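Local structure of N-acetylmuramoyl-L-alanine amidase XlyA (Bacillus subtilis, 3RDR) at residues V39-A43 with A44-R48. The protein hydrolyses the amide link between N-acetylmuramoyl groups and L-amino acids in cell-wall glycopeptides, and this chain is its zinc-bound catalytic domain. Numbering follows the deposited sequence.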
# COMPACT_ATOMS: atom_id res chain seq x y z
N VAL A 39 11.67 13.80 7.42
CA VAL A 39 10.64 14.82 7.50
C VAL A 39 10.20 15.11 6.07
O VAL A 39 11.04 15.29 5.18
CB VAL A 39 11.19 16.11 8.18
CG1 VAL A 39 12.36 16.68 7.37
CG2 VAL A 39 10.07 17.15 8.32
N GLY A 40 8.89 15.13 5.84
CA GLY A 40 8.38 15.41 4.51
C GLY A 40 8.10 14.20 3.63
O GLY A 40 7.55 14.35 2.55
N ALA A 41 8.48 13.00 4.08
CA ALA A 41 8.24 11.80 3.28
C ALA A 41 6.81 11.31 3.49
O ALA A 41 6.58 10.21 4.01
CB ALA A 41 9.24 10.71 3.67
N ASP A 42 5.85 12.13 3.08
CA ASP A 42 4.44 11.80 3.24
C ASP A 42 3.80 11.23 1.97
O ASP A 42 4.49 10.93 1.00
CB ASP A 42 3.67 13.05 3.71
CG ASP A 42 3.71 14.18 2.70
OD1 ASP A 42 3.35 15.31 3.08
OD2 ASP A 42 4.07 13.94 1.53
N ALA A 43 2.48 11.08 1.99
CA ALA A 43 1.75 10.50 0.86
C ALA A 43 1.89 11.29 -0.44
O ALA A 43 2.11 10.72 -1.50
CB ALA A 43 0.26 10.34 1.22
N ALA A 44 1.75 12.61 -0.35
CA ALA A 44 1.89 13.46 -1.53
C ALA A 44 3.29 13.33 -2.11
O ALA A 44 3.46 13.29 -3.33
CB ALA A 44 1.58 14.92 -1.18
N ALA A 45 4.30 13.28 -1.25
CA ALA A 45 5.68 13.16 -1.71
C ALA A 45 5.88 11.84 -2.46
O ALA A 45 6.54 11.80 -3.50
CB ALA A 45 6.66 13.26 -0.54
N HIS A 46 5.31 10.75 -1.94
CA HIS A 46 5.44 9.47 -2.61
C HIS A 46 4.70 9.50 -3.95
O HIS A 46 5.15 8.90 -4.92
CB HIS A 46 4.91 8.32 -1.74
CG HIS A 46 5.87 7.90 -0.67
ND1 HIS A 46 6.07 8.62 0.49
CD2 HIS A 46 6.71 6.84 -0.60
CE1 HIS A 46 6.99 8.03 1.22
NE2 HIS A 46 7.40 6.94 0.59
N ALA A 47 3.57 10.20 -4.00
CA ALA A 47 2.80 10.30 -5.25
C ALA A 47 3.66 10.92 -6.34
O ALA A 47 3.63 10.49 -7.50
CB ALA A 47 1.56 11.14 -5.02
N ARG A 48 4.43 11.94 -5.97
CA ARG A 48 5.30 12.64 -6.90
C ARG A 48 6.46 11.73 -7.30
O ARG A 48 6.81 11.63 -8.48
CB ARG A 48 5.84 13.93 -6.26
CG ARG A 48 6.68 14.78 -7.20
CD ARG A 48 7.04 16.15 -6.61
NE ARG A 48 8.01 16.08 -5.52
CZ ARG A 48 7.70 15.92 -4.23
NH1 ARG A 48 6.43 15.82 -3.85
NH2 ARG A 48 8.66 15.87 -3.32
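Asp-42 starts the helix 43-50 by turning its carboxylate onto the backbone of Ala-45: OD2 of Asp-42 accepts from N of Ala-45 at 2.9 Å, met nearly along the C-O axis of the carboxylate. This is a true N-cap. With CG set between the backbone N and the carbonyl carbon (chi1 63°), the carboxylate folds forward over the first turn, and OD2 of Asp-42 also lies 3.4 Å from CB of Ala-45.

The backbone of Asp-42 is gripped from the next turn as well, by two donors of one residue. O of Asp-42 receives the helical N-H of His-46, 3.1 Å from its N, and, more tightly, the ring N-H of His-46, with ND1 2.8 Å away and the bond almost straight at 171°. The two approaches differ: the backbone N is tilted only slightly from the carbonyl plane, whereas ND1 sits well above it. The oxygen of Asp-42 lies in the plane of the imidazole. The ring edge reaches on to Ala-41, whose O is 3.6 Å from CE1 of His-46. The next bond of the helix, Ala-47 N to Ala-43 O, follows one residue on.

The methyl of Ala-45 rests 3.4 Å (CB) from the carbonyl O of Gly-40; Ala-43, Ala-44 and Ala-47 pack against Tyr-69 of strand 68-70. Asp-64 accepts from Ala-43 N, so a second aspartate serves this helix start.

Since a carbonyl oxygen can only accept, ND1 of His-46 must carry a hydrogen; the bond also fixes the ring's rotation against the chain. His-46 is not one of the zinc ligands, His-32, His-133 and Cys-141; the metal is about 11 Å from its side chain. The negative charges of Asp-42 and Asp-64 probably offset the partial positive charge of the helix N-terminus, where the loop following strand 28-33 becomes helical.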